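Local coordinates for lipoprotein (PDB 4QHQ) that binds methionine and probably delivers it to an ABC transporter for uptake, at residues Q40-L45 and Q58-S63; Y86-K91 and A179-T184; K101-N106 and P160-D165; N110-L115 and S195-L200; L115-T120 and A168-T173. All coordinates share one frame; numbering follows the deposited sequence.

Interaction 1 (Q40-L45 and Q58-S63); sequences QPNAAL and QPYLDS. With MET (methionine), chain B.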
# COMPACT_ATOMS: atom_id res chain seq x y z
N GLN A 40 6.69 4.19 -10.46
CA GLN A 40 6.61 3.98 -11.91
C GLN A 40 5.49 3.13 -12.51
O GLN A 40 5.20 3.32 -13.69
CB GLN A 40 7.96 3.50 -12.49
CG GLN A 40 9.10 4.51 -12.37
CD GLN A 40 8.79 5.85 -13.04
OE1 GLN A 40 8.08 5.90 -14.05
NE2 GLN A 40 9.31 6.93 -12.48
N PRO A 41 4.89 2.18 -11.76
CA PRO A 41 3.97 1.29 -12.50
C PRO A 41 2.79 1.94 -13.20
O PRO A 41 2.42 1.44 -14.28
CB PRO A 41 3.47 0.33 -11.42
CG PRO A 41 4.56 0.30 -10.41
CD PRO A 41 5.10 1.71 -10.37
N ASN A 42 2.24 3.03 -12.69
CA ASN A 42 1.14 3.67 -13.42
C ASN A 42 1.60 4.35 -14.71
O ASN A 42 0.91 4.27 -15.72
CB ASN A 42 0.36 4.65 -12.55
CG ASN A 42 -0.56 3.96 -11.56
OD1 ASN A 42 -1.08 2.88 -11.80
ND2 ASN A 42 -0.77 4.60 -10.43
N ALA A 43 2.75 5.00 -14.68
CA ALA A 43 3.32 5.62 -15.87
C ALA A 43 3.61 4.55 -16.93
O ALA A 43 3.39 4.75 -18.13
CB ALA A 43 4.60 6.39 -15.50
N ALA A 44 4.06 3.39 -16.46
CA ALA A 44 4.41 2.29 -17.35
C ALA A 44 3.16 1.66 -17.95
O ALA A 44 3.17 1.23 -19.10
CB ALA A 44 5.23 1.25 -16.59
N LEU A 45 2.08 1.63 -17.19
CA LEU A 45 0.79 1.19 -17.70
C LEU A 45 0.21 2.19 -18.70
O LEU A 45 -0.29 1.81 -19.77
CB LEU A 45 -0.18 0.99 -16.54
CG LEU A 45 -1.62 0.61 -16.91
CD1 LEU A 45 -1.66 -0.66 -17.77
CD2 LEU A 45 -2.46 0.44 -15.63
N GLN A 58 -7.06 2.44 -4.07
CA GLN A 58 -7.79 3.47 -4.81
C GLN A 58 -7.39 4.91 -4.47
O GLN A 58 -7.28 5.74 -5.37
CB GLN A 58 -9.31 3.26 -4.71
CG GLN A 58 -10.09 4.15 -5.69
CD GLN A 58 -9.95 3.71 -7.13
OE1 GLN A 58 -10.20 2.55 -7.47
NE2 GLN A 58 -9.56 4.64 -8.00
N PRO A 59 -7.16 5.23 -3.18
CA PRO A 59 -6.71 6.60 -2.89
C PRO A 59 -5.39 6.92 -3.60
O PRO A 59 -5.23 8.04 -4.10
CB PRO A 59 -6.57 6.60 -1.36
CG PRO A 59 -7.66 5.66 -0.94
CD PRO A 59 -7.56 4.53 -1.95
N TYR A 60 -4.49 5.96 -3.69
CA TYR A 60 -3.24 6.20 -4.41
C TYR A 60 -3.50 6.43 -5.92
O TYR A 60 -2.96 7.37 -6.50
CB TYR A 60 -2.26 5.04 -4.21
CG TYR A 60 -0.89 5.33 -4.77
CD1 TYR A 60 -0.55 5.00 -6.08
CD2 TYR A 60 0.08 5.91 -3.98
CE1 TYR A 60 0.72 5.26 -6.58
CE2 TYR A 60 1.36 6.18 -4.47
CZ TYR A 60 1.67 5.86 -5.78
OH TYR A 60 2.92 6.14 -6.25
N LEU A 61 -4.32 5.58 -6.53
CA LEU A 61 -4.65 5.74 -7.95
C LEU A 61 -5.32 7.09 -8.19
O LEU A 61 -5.01 7.78 -9.16
CB LEU A 61 -5.56 4.60 -8.39
CG LEU A 61 -6.02 4.61 -9.85
CD1 LEU A 61 -4.81 4.73 -10.76
CD2 LEU A 61 -6.79 3.33 -10.12
N ASP A 62 -6.23 7.47 -7.29
CA ASP A 62 -6.91 8.77 -7.42
C ASP A 62 -5.92 9.93 -7.39
O ASP A 62 -6.05 10.89 -8.17
CB ASP A 62 -7.94 8.96 -6.30
CG ASP A 62 -9.18 8.10 -6.49
OD1 ASP A 62 -9.36 7.53 -7.59
OD2 ASP A 62 -9.98 8.01 -5.53
N SER A 63 -4.95 9.85 -6.49
CA SER A 63 -3.91 10.87 -6.38
C SER A 63 -3.10 10.93 -7.67
O SER A 63 -2.82 12.01 -8.19
CB SER A 63 -3.00 10.55 -5.20
OG SER A 63 -1.91 11.45 -5.14
N MET B . 0.37 -2.35 -0.80
CA MET B . 0.38 -0.97 -0.32
C MET B . -0.56 -0.80 0.85
O MET B . -1.65 -1.36 0.83
CB MET B . -0.02 -0.03 -1.47
CG MET B . -0.00 1.47 -1.09
SD MET B . -0.54 2.53 -2.45
CE MET B . 0.81 2.31 -3.62
OXT MET B . -0.24 -0.12 1.84

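Interaction 2 (Y86-K91 and A179-T184); sequences YSKKFK and ANLQPT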
# COMPACT_ATOMS: atom_id res chain seq x y z
N TYR A 86 5.82 1.08 13.57
CA TYR A 86 6.92 0.23 13.98
C TYR A 86 7.93 1.04 14.75
O TYR A 86 8.06 2.24 14.55
CB TYR A 86 7.60 -0.42 12.77
CG TYR A 86 6.65 -1.25 11.97
CD1 TYR A 86 5.86 -0.68 10.99
CD2 TYR A 86 6.48 -2.60 12.26
CE1 TYR A 86 4.94 -1.44 10.28
CE2 TYR A 86 5.57 -3.36 11.57
CZ TYR A 86 4.81 -2.78 10.57
OH TYR A 86 3.91 -3.54 9.89
N SER A 87 8.63 0.37 15.66
CA SER A 87 9.65 1.02 16.46
C SER A 87 10.67 0.01 16.93
O SER A 87 10.33 -1.11 17.32
CB SER A 87 9.03 1.73 17.65
OG SER A 87 10.03 2.36 18.44
N LYS A 88 11.93 0.42 16.91
CA LYS A 88 13.00 -0.39 17.47
C LYS A 88 13.31 0.07 18.88
O LYS A 88 14.20 -0.49 19.52
CB LYS A 88 14.28 -0.23 16.64
CG LYS A 88 14.19 -0.78 15.24
CD LYS A 88 13.98 -2.28 15.25
CE LYS A 88 13.80 -2.82 13.84
NZ LYS A 88 13.30 -4.23 13.84
N LYS A 89 12.59 1.09 19.35
CA LYS A 89 12.95 1.76 20.59
C LYS A 89 11.84 1.82 21.64
O LYS A 89 12.12 2.01 22.82
CB LYS A 89 13.47 3.18 20.29
CG LYS A 89 14.51 3.23 19.17
CD LYS A 89 15.08 4.63 18.96
CE LYS A 89 16.07 4.64 17.79
NZ LYS A 89 16.64 6.00 17.55
N PHE A 90 10.59 1.65 21.21
CA PHE A 90 9.44 1.76 22.13
C PHE A 90 8.37 0.72 21.83
O PHE A 90 8.20 0.33 20.68
CB PHE A 90 8.86 3.17 22.04
CG PHE A 90 9.84 4.24 22.42
CD1 PHE A 90 10.17 4.46 23.76
CD2 PHE A 90 10.47 5.01 21.45
CE1 PHE A 90 11.09 5.42 24.12
CE2 PHE A 90 11.40 5.99 21.82
CZ PHE A 90 11.70 6.19 23.16
N LYS A 91 7.65 0.29 22.86
CA LYS A 91 6.65 -0.76 22.72
C LYS A 91 5.25 -0.21 22.47
O LYS A 91 4.34 -0.93 22.06
CB LYS A 91 6.65 -1.66 23.95
CG LYS A 91 7.91 -2.50 24.10
CD LYS A 91 8.03 -3.48 22.93
CE LYS A 91 9.23 -4.40 23.09
NZ LYS A 91 9.34 -5.38 21.98
N ALA A 179 11.14 -6.11 4.62
CA ALA A 179 12.21 -5.82 5.57
C ALA A 179 12.16 -6.76 6.77
O ALA A 179 12.82 -6.52 7.78
CB ALA A 179 12.11 -4.39 6.03
N ASN A 180 11.38 -7.83 6.65
CA ASN A 180 11.23 -8.85 7.70
C ASN A 180 10.58 -8.36 8.99
O ASN A 180 10.81 -8.92 10.07
CB ASN A 180 12.56 -9.57 7.97
CG ASN A 180 13.03 -10.37 6.77
OD1 ASN A 180 12.52 -11.47 6.51
ND2 ASN A 180 14.00 -9.84 6.04
N LEU A 181 9.77 -7.32 8.87
CA LEU A 181 8.88 -6.92 9.95
C LEU A 181 7.55 -7.64 9.74
O LEU A 181 7.10 -7.79 8.60
CB LEU A 181 8.66 -5.41 9.94
CG LEU A 181 9.92 -4.55 10.07
CD1 LEU A 181 9.62 -3.11 9.67
CD2 LEU A 181 10.47 -4.61 11.49
N GLN A 182 6.93 -8.10 10.82
CA GLN A 182 5.62 -8.74 10.71
C GLN A 182 4.57 -7.85 11.34
O GLN A 182 4.58 -7.64 12.55
CB GLN A 182 5.63 -10.13 11.36
CG GLN A 182 4.25 -10.75 11.52
CD GLN A 182 3.45 -10.80 10.23
OE1 GLN A 182 2.31 -10.35 10.18
NE2 GLN A 182 4.06 -11.34 9.17
N PRO A 183 3.68 -7.29 10.52
CA PRO A 183 2.65 -6.36 11.01
C PRO A 183 1.79 -6.90 12.15
O PRO A 183 1.34 -6.11 12.98
CB PRO A 183 1.81 -6.10 9.75
CG PRO A 183 2.79 -6.25 8.64
CD PRO A 183 3.62 -7.42 9.05
N THR A 184 1.56 -8.21 12.19
CA THR A 184 0.71 -8.79 13.22
C THR A 184 1.45 -9.08 14.52
O THR A 184 0.83 -9.45 15.52
CB THR A 184 0.04 -10.10 12.73
OG1 THR A 184 1.04 -11.08 12.43
CG2 THR A 184 -0.81 -9.84 11.50

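Interaction 3 (K101-N106 and P160-D165); sequences KLAVPN and PRVLSD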
# COMPACT_ATOMS: atom_id res chain seq x y z
N LYS A 101 11.06 11.60 17.38
CA LYS A 101 11.13 11.64 15.92
C LYS A 101 10.28 10.53 15.33
O LYS A 101 10.46 9.36 15.68
CB LYS A 101 12.58 11.42 15.47
CG LYS A 101 13.50 12.62 15.62
CD LYS A 101 14.87 12.32 15.02
CE LYS A 101 14.76 11.83 13.57
NZ LYS A 101 16.09 11.50 12.98
N LEU A 102 9.36 10.89 14.45
CA LEU A 102 8.59 9.90 13.70
C LEU A 102 8.86 10.07 12.22
O LEU A 102 9.32 11.12 11.77
CB LEU A 102 7.08 10.07 13.94
CG LEU A 102 6.56 10.00 15.37
CD1 LEU A 102 5.05 9.86 15.39
CD2 LEU A 102 7.21 8.85 16.11
N ALA A 103 8.60 9.02 11.46
CA ALA A 103 8.70 9.09 10.01
C ALA A 103 7.43 8.51 9.40
O ALA A 103 6.90 7.51 9.89
CB ALA A 103 9.93 8.35 9.53
N VAL A 104 6.94 9.18 8.36
CA VAL A 104 5.77 8.72 7.61
C VAL A 104 6.05 8.81 6.11
O VAL A 104 6.97 9.52 5.69
CB VAL A 104 4.50 9.56 7.95
CG1 VAL A 104 4.15 9.45 9.43
CG2 VAL A 104 4.68 11.01 7.54
N PRO A 105 5.26 8.08 5.28
CA PRO A 105 5.41 8.22 3.83
C PRO A 105 5.17 9.65 3.35
O PRO A 105 4.50 10.44 4.03
CB PRO A 105 4.32 7.30 3.28
CG PRO A 105 4.09 6.27 4.36
CD PRO A 105 4.22 7.09 5.63
N ASN A 106 5.72 9.98 2.18
CA ASN A 106 5.63 11.34 1.66
C ASN A 106 4.79 11.52 0.39
O ASN A 106 4.77 12.61 -0.19
CB ASN A 106 7.03 11.94 1.42
CG ASN A 106 7.79 11.24 0.32
OD1 ASN A 106 7.29 10.33 -0.33
ND2 ASN A 106 9.02 11.69 0.08
N PRO A 160 11.66 1.47 6.18
CA PRO A 160 12.27 0.43 7.02
C PRO A 160 13.74 0.70 7.32
O PRO A 160 14.23 0.31 8.38
CB PRO A 160 12.15 -0.84 6.16
CG PRO A 160 10.97 -0.59 5.28
CD PRO A 160 10.97 0.89 5.00
N ARG A 161 14.42 1.38 6.40
CA ARG A 161 15.85 1.62 6.56
C ARG A 161 16.21 2.89 7.34
O ARG A 161 17.38 3.25 7.41
CB ARG A 161 16.55 1.58 5.20
CG ARG A 161 16.51 0.19 4.59
CD ARG A 161 17.27 0.09 3.27
NE ARG A 161 16.66 0.85 2.18
CZ ARG A 161 15.53 0.51 1.56
NH1 ARG A 161 14.87 -0.58 1.93
NH2 ARG A 161 15.06 1.26 0.56
N VAL A 162 15.22 3.53 7.95
CA VAL A 162 15.51 4.62 8.90
C VAL A 162 15.06 4.28 10.33
O VAL A 162 15.17 5.12 11.22
CB VAL A 162 14.89 5.98 8.49
CG1 VAL A 162 15.33 6.37 7.07
CG2 VAL A 162 13.37 5.95 8.61
N LEU A 163 14.57 3.07 10.53
CA LEU A 163 14.08 2.66 11.85
C LEU A 163 15.10 2.83 12.98
O LEU A 163 14.71 3.10 14.11
CB LEU A 163 13.58 1.22 11.82
CG LEU A 163 12.11 1.13 11.40
CD1 LEU A 163 11.67 -0.32 11.28
CD2 LEU A 163 11.22 1.88 12.41
N SER A 164 16.38 2.68 12.68
CA SER A 164 17.42 2.84 13.70
C SER A 164 17.57 4.29 14.16
O SER A 164 18.12 4.55 15.23
CB SER A 164 18.77 2.30 13.22
OG SER A 164 19.25 3.03 12.10
N ASP A 165 17.05 5.22 13.37
CA ASP A 165 17.30 6.64 13.59
C ASP A 165 16.03 7.45 13.86
O ASP A 165 16.06 8.69 13.82
CB ASP A 165 18.04 7.24 12.39
CG ASP A 165 19.50 6.83 12.32
OD1 ASP A 165 19.84 5.74 12.82
OD2 ASP A 165 20.31 7.61 11.77

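Interaction 4 (N110-L115 and S195-L200); sequences NENRAL and SPYANL. With MET (methionine), chain B.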
# COMPACT_ATOMS: atom_id res chain seq x y z
N ASN A 110 -0.71 8.02 1.00
CA ASN A 110 -0.19 7.28 2.14
C ASN A 110 0.30 8.16 3.29
O ASN A 110 0.25 7.74 4.45
CB ASN A 110 0.88 6.29 1.69
CG ASN A 110 0.29 5.15 0.89
OD1 ASN A 110 -0.45 4.31 1.43
ND2 ASN A 110 0.59 5.14 -0.40
N GLU A 111 0.71 9.39 2.99
CA GLU A 111 1.04 10.33 4.05
C GLU A 111 -0.24 10.64 4.81
O GLU A 111 -0.28 10.60 6.04
CB GLU A 111 1.65 11.63 3.51
CG GLU A 111 1.80 12.65 4.63
CD GLU A 111 2.84 13.71 4.39
OE1 GLU A 111 3.45 13.79 3.31
OE2 GLU A 111 3.06 14.50 5.34
N ASN A 112 -1.31 10.93 4.08
CA ASN A 112 -2.60 11.19 4.67
C ASN A 112 -3.05 10.01 5.54
O ASN A 112 -3.48 10.19 6.69
CB ASN A 112 -3.63 11.48 3.59
CG ASN A 112 -4.99 11.81 4.16
OD1 ASN A 112 -5.16 12.84 4.80
ND2 ASN A 112 -5.97 10.94 3.91
N ARG A 113 -2.90 8.82 4.99
CA ARG A 113 -3.25 7.60 5.69
C ARG A 113 -2.48 7.45 7.00
O ARG A 113 -3.06 7.11 8.05
CB ARG A 113 -2.91 6.42 4.77
CG ARG A 113 -3.18 5.06 5.37
CD ARG A 113 -2.73 4.02 4.36
NE ARG A 113 -3.17 2.68 4.73
CZ ARG A 113 -2.87 1.59 4.04
NH1 ARG A 113 -2.09 1.70 2.95
NH2 ARG A 113 -3.32 0.41 4.42
N ALA A 114 -1.18 7.68 6.95
CA ALA A 114 -0.33 7.60 8.14
C ALA A 114 -0.73 8.61 9.21
O ALA A 114 -0.77 8.28 10.39
CB ALA A 114 1.13 7.79 7.76
N LEU A 115 -1.01 9.84 8.79
CA LEU A 115 -1.36 10.89 9.74
C LEU A 115 -2.72 10.61 10.37
O LEU A 115 -2.93 10.91 11.55
CB LEU A 115 -1.34 12.25 9.05
CG LEU A 115 0.07 12.71 8.63
CD1 LEU A 115 0.02 14.06 7.96
CD2 LEU A 115 0.99 12.74 9.84
N SER A 195 -10.99 0.24 6.39
CA SER A 195 -10.36 1.41 5.80
C SER A 195 -10.61 1.39 4.30
O SER A 195 -11.05 0.37 3.75
CB SER A 195 -8.85 1.37 6.06
OG SER A 195 -8.22 0.54 5.09
N PRO A 196 -10.34 2.50 3.61
CA PRO A 196 -10.56 2.51 2.16
C PRO A 196 -9.35 2.01 1.36
O PRO A 196 -9.30 2.26 0.16
CB PRO A 196 -10.79 3.99 1.86
CG PRO A 196 -9.98 4.70 2.91
CD PRO A 196 -10.09 3.85 4.15
N TYR A 197 -8.44 1.28 1.98
CA TYR A 197 -7.16 0.99 1.34
C TYR A 197 -6.98 -0.40 0.72
O TYR A 197 -5.84 -0.88 0.57
CB TYR A 197 -6.01 1.34 2.30
CG TYR A 197 -6.08 2.78 2.73
CD1 TYR A 197 -5.76 3.80 1.84
CD2 TYR A 197 -6.48 3.13 4.02
CE1 TYR A 197 -5.86 5.13 2.21
CE2 TYR A 197 -6.57 4.46 4.39
CZ TYR A 197 -6.25 5.46 3.49
OH TYR A 197 -6.33 6.78 3.84
N ALA A 198 -8.07 -1.04 0.32
CA ALA A 198 -7.93 -2.29 -0.43
C ALA A 198 -7.12 -2.05 -1.68
O ALA A 198 -7.30 -1.06 -2.37
CB ALA A 198 -9.29 -2.87 -0.81
N ASN A 199 -6.23 -2.98 -1.97
CA ASN A 199 -5.41 -2.87 -3.16
C ASN A 199 -6.18 -3.40 -4.37
O ASN A 199 -7.23 -4.04 -4.22
CB ASN A 199 -4.09 -3.64 -2.97
CG ASN A 199 -3.09 -2.90 -2.10
OD1 ASN A 199 -1.90 -3.03 -2.31
ND2 ASN A 199 -3.57 -2.14 -1.11
N LEU A 200 -5.66 -3.15 -5.57
CA LEU A 200 -6.45 -3.42 -6.77
C LEU A 200 -5.55 -3.72 -7.97
O LEU A 200 -4.35 -3.42 -8.00
CB LEU A 200 -7.36 -2.21 -7.05
CG LEU A 200 -6.70 -0.84 -7.25
CD1 LEU A 200 -6.23 -0.59 -8.67
CD2 LEU A 200 -7.60 0.30 -6.85
N MET B . 0.37 -2.35 -0.80
CA MET B . 0.38 -0.97 -0.32
C MET B . -0.56 -0.80 0.85
O MET B . -1.65 -1.36 0.83
CB MET B . -0.02 -0.03 -1.47
CG MET B . -0.00 1.47 -1.09
SD MET B . -0.54 2.53 -2.45
CE MET B . 0.81 2.31 -3.62
OXT MET B . -0.24 -0.12 1.84
O HOH W 1 -5.42 8.54 2.16
O HOH W 2 -3.93 -1.77 2.37

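Interaction 5 (L115-T120 and A168-T173); sequences LLLLQT and AAVINT. With MET (methionine), chain B.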
# COMPACT_ATOMS: atom_id res chain seq x y z
N LEU A 115 -1.01 9.84 8.79
CA LEU A 115 -1.36 10.89 9.74
C LEU A 115 -2.72 10.61 10.37
O LEU A 115 -2.93 10.91 11.55
CB LEU A 115 -1.34 12.25 9.05
CG LEU A 115 0.07 12.71 8.63
CD1 LEU A 115 0.02 14.06 7.96
CD2 LEU A 115 0.99 12.74 9.84
N LEU A 116 -3.62 10.02 9.60
CA LEU A 116 -4.92 9.63 10.14
C LEU A 116 -4.77 8.53 11.19
O LEU A 116 -5.44 8.57 12.23
CB LEU A 116 -5.86 9.15 9.03
CG LEU A 116 -6.38 10.22 8.07
CD1 LEU A 116 -7.21 9.58 6.97
CD2 LEU A 116 -7.20 11.24 8.83
N LEU A 117 -3.89 7.57 10.94
CA LEU A 117 -3.65 6.52 11.92
C LEU A 117 -3.08 7.12 13.20
O LEU A 117 -3.53 6.79 14.31
CB LEU A 117 -2.69 5.47 11.39
CG LEU A 117 -2.34 4.35 12.38
CD1 LEU A 117 -3.59 3.59 12.83
CD2 LEU A 117 -1.33 3.40 11.79
N LEU A 118 -2.12 8.03 13.06
CA LEU A 118 -1.56 8.70 14.24
C LEU A 118 -2.62 9.50 14.98
O LEU A 118 -2.61 9.58 16.21
CB LEU A 118 -0.37 9.59 13.86
CG LEU A 118 0.89 8.89 13.36
CD1 LEU A 118 1.96 9.91 13.00
CD2 LEU A 118 1.41 7.88 14.38
N GLN A 119 -3.56 10.08 14.23
CA GLN A 119 -4.66 10.81 14.83
C GLN A 119 -5.59 9.85 15.57
O GLN A 119 -5.98 10.12 16.70
CB GLN A 119 -5.45 11.58 13.77
CG GLN A 119 -6.66 12.32 14.33
CD GLN A 119 -7.30 13.27 13.33
OE1 GLN A 119 -7.29 14.48 13.52
NE2 GLN A 119 -7.86 12.71 12.26
N THR A 120 -5.91 8.73 14.93
CA THR A 120 -6.73 7.69 15.54
C THR A 120 -6.12 7.24 16.87
O THR A 120 -6.84 7.03 17.86
CB THR A 120 -6.90 6.48 14.60
OG1 THR A 120 -7.68 6.86 13.46
CG2 THR A 120 -7.61 5.33 15.32
N ALA A 168 9.67 6.10 15.92
CA ALA A 168 8.68 5.23 15.34
C ALA A 168 8.48 5.62 13.88
O ALA A 168 8.80 6.74 13.48
CB ALA A 168 7.35 5.30 16.09
N ALA A 169 7.96 4.70 13.08
CA ALA A 169 7.65 4.99 11.69
C ALA A 169 6.37 4.29 11.29
O ALA A 169 6.11 3.18 11.74
CB ALA A 169 8.78 4.56 10.77
N VAL A 170 5.59 4.94 10.45
CA VAL A 170 4.41 4.31 9.87
C VAL A 170 4.84 3.77 8.51
O VAL A 170 5.29 4.54 7.65
CB VAL A 170 3.25 5.30 9.71
CG1 VAL A 170 2.04 4.58 9.10
CG2 VAL A 170 2.89 5.93 11.05
N ILE A 171 4.73 2.46 8.32
CA ILE A 171 5.33 1.80 7.15
C ILE A 171 4.33 0.91 6.45
O ILE A 171 3.68 0.07 7.08
CB ILE A 171 6.55 0.93 7.55
CG1 ILE A 171 7.55 1.74 8.38
CG2 ILE A 171 7.24 0.33 6.32
CD1 ILE A 171 8.80 0.95 8.77
N ASN A 172 4.17 1.13 5.15
CA ASN A 172 3.32 0.27 4.31
C ASN A 172 3.70 -1.19 4.44
O ASN A 172 4.86 -1.56 4.47
CB ASN A 172 3.39 0.68 2.84
CG ASN A 172 2.77 2.04 2.58
OD1 ASN A 172 1.56 2.15 2.28
ND2 ASN A 172 3.58 3.07 2.67
N THR A 173 2.68 -2.04 4.52
CA THR A 173 2.90 -3.45 4.80
C THR A 173 3.81 -4.16 3.78
O THR A 173 4.62 -4.98 4.17
CB THR A 173 1.55 -4.15 5.01
OG1 THR A 173 1.01 -3.72 6.27
CG2 THR A 173 1.70 -5.65 4.99
N MET B . 0.37 -2.35 -0.80
CA MET B . 0.38 -0.97 -0.32
C MET B . -0.56 -0.80 0.85
O MET B . -1.65 -1.36 0.83
CB MET B . -0.02 -0.03 -1.47
CG MET B . -0.00 1.47 -1.09
SD MET B . -0.54 2.53 -2.45
CE MET B . 0.81 2.31 -3.62
OXT MET B . -0.24 -0.12 1.84

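Interaction 1 (Q40-L45 and Q58-S63)
Y60 meets N42 through the edge of its ring, and the way there can be followed atom by atom. CB, leaving helix 58-68, already faces the bound methionine, with its SD 3.5 Å from Y60 CB. CG is anti to the backbone N (chi1 -172°), which carries the ring away from its own helix toward helix 41-47. From CG outward the ring lies against the terminal methyl of the ligand: methionine CE sits over the middle of one face and comes within 3.7 Å of Y60 CG. Farther along, CE1 reaches N42, whose ND2 stands 4.2 Å from Y60 CE1, at the edge and near the plane of the ring. The two helices follow successive strands of the six-stranded mixed sheet in this periplasmic-binding-protein fold, and it is Y60 of the second helix, not the first helix, that meets the ligand here. Amide and ring planes differ by 38°, and no hydrogen bond joins them. N42 spends its polar atoms elsewhere: OD1 accepts from N53, while ND2 is shared between Q56 and Q64, which satisfies a buried amide. L61 takes up the rest of the contact, its CD1 4.1 Å from N42 ND2 and its side chain crossing that of N42 at about a right angle. N42 and L61 both also pack on I72 of strand 72-80.

Interaction 2 (Y86-K91 and A179-T184)
Packing without hydrogen bonds joins Y86 to L181 and P183. CD1 of L181 lies over one face of the Y86 ring, displaced toward its rim and 4.1 Å from Y86 CD2; CB of L181 is equally close to Y86 CE2. P183 meets the phenol end instead: its CG is 3.2 Å from Y86 OH, and its CA lies at the ring edge. With CG anti to its own carbonyl carbon (chi1 -59°), Y86 swings off the end of strand 84-86 across to the 179-184 loop. At the exposed margin K88 bends at chi2 and lays its NZ 3.7 Å from CD2 of L181, an ammonium beside a methyl.

Hydrogen bonds stay within each loop. S87 OG accepts from the backbone N of K89 and of F90, making an ST turn and ST motif. OE1 of Q182 takes two donors from T184, N and OG1, arriving from opposite faces of the amide plane. N180 is the C-prime residue of a Schellman motif ending helix 173-178, after which the chain turns to present L181.

With no hydrogen bond across, the two loops are joined by packing, largely of carbon, with the phenol oxygen and an ammonium lying against carbon, while polar bonds set the shape of each separately.

Interaction 3 (K101-N106 and P160-D165)
The strand at 101-105 and the turn at 160-165 run in opposite directions, K101 level with D165 and A103 level with V162, the CA atoms of A103 and V162 being 8.2 Å apart. K101 makes the polar link. Its chain is extended at first and then bent at chi3 (53°), which brings the ammonium to the last residue of the 160-165 segment, with NZ 2.9 Å from the backbone O of D165. The hydrogen bond lies nearly along the C=O axis, the angle at the oxygen being 165°, and CE follows closely, 3.4 Å from D165 O. The carboxylate itself is not the partner: D165 OD2 stays 5.9 Å from K101 NZ, so opposite charges are near without pairing. OD1 of D165 instead accepts from S164 OG at 2.9 Å, met from above the carboxylate plane. Farther in, the contact is apolar, A103 CB against V162 CG2 at 4.3 Å. The polar end lies at the surface, where K101, S164 and D165 also touch a crystal neighbour. Strand 101-105 is flanked by the parallel strands 150-154 and 168-171, and the chain linking those two passes over it, a crossover connection that puts V162 on A103 and also on L154. Helix 108-120 packs on the opposite face of the strand, against L102 and V104.

Interaction 4 (N110-L115 and S195-L200)
R113 leaves helix 108-120 with CG anti to its backbone N (chi1 178°) and stays extended to NE, sliding along the ring of Y197, whose own CG is anti to its carbonyl carbon. The two flat groups therefore stack: guanidinium and ring planes are 18° apart, NE lies 3.4 Å from Y197 CD2, and R113 CD sits over the ring centre in a CH-pi contact. P196 CG touches the other face of that ring. Stacking leaves the guanidinium edge for polar work. NH1 gives a hydrogen bond of 2.8 Å to methionine OXT, bent to 139° at the hydrogen, and a weak one to N110 OD1. NH2 forms a salt bridge with E191 and also reaches a water that bridges to Y197 O and methionine O. N199 grips the ligand from the strand side: its OD1 accepts from methionine N at 2.8 Å, and its ND2 donates to methionine O at 2.8 Å. At the far end of the ring, a second water in its plane lies 2.6 Å from Y197 OH and 3.0 Å from N112 ND2, while N112 OD1 is taken by the backbone N of A137. An arginine from one sheet-and-helix lobe and an asparagine from the other thus hold the carboxylate and amino group, the amino-acid site of a two-lobed periplasmic binding protein.

Interaction 5 (L115-T120 and A168-T173)
No flat group takes part where L117 and L118 meet V170: the touching surfaces are branched methyls, without ring faces or edges. A chi1 of -180° sets CG1 of V170 trans to N and CG2 trans to the carbonyl carbon, turning one methyl to each leucine of helix 108-120. CG2 takes the closer contact, 4.1 Å from L118 CD2, the two side chains sliding past each other in opposite directions. CG1 takes the other, 4.5 Å from CD2 of L117. L118 comes from a CB that does not aim straight at the strand, and it is the end of the side chain that closes the distance; L117 points across more directly. All three residues are buried, and no hydrogen bond spans the contact. Just past the strand, N172 turns from this hydrophobic layer to the ligand pocket, its CB 3.8 Å from methionine OXT, at the N-cap position of helix 173-178. The chain thus goes from packing at V170 to pocket lining at N172, just beyond the strand's end. Strand 168-171 lies inside its five-stranded sheet between parallel strand 101-105 and antiparallel strand 84-86. Helix 108-120 lies across all three, with L118 also on L102, L117 also on V85 and A114 also on V170, while I171 points to the other side of the sheet, against L159.

In the fold
Interactions 1, 4 and 5 are buried and touch the bound methionine; interaction 2 is buried but exposed at its lysine edge, and interaction 3 opens to the surface. Interaction 1 sits on the six-stranded lobe, whereas 2, 3 and 5 gather on the five-stranded one. Interaction 4 spans both, using helix 108-120 as interaction 5 does and sharing L115 with it. Strands 101-105 and 168-171 pair directly, A103 with V170, tying 3 to 5, and Y86 pairs with A169, tying 2 to 5. Chemistry changes with place: methyl packing under the helix in 5, charge and amide groups in the cleft in 4, and a lone lysine–carbonyl bond at the rim in 3.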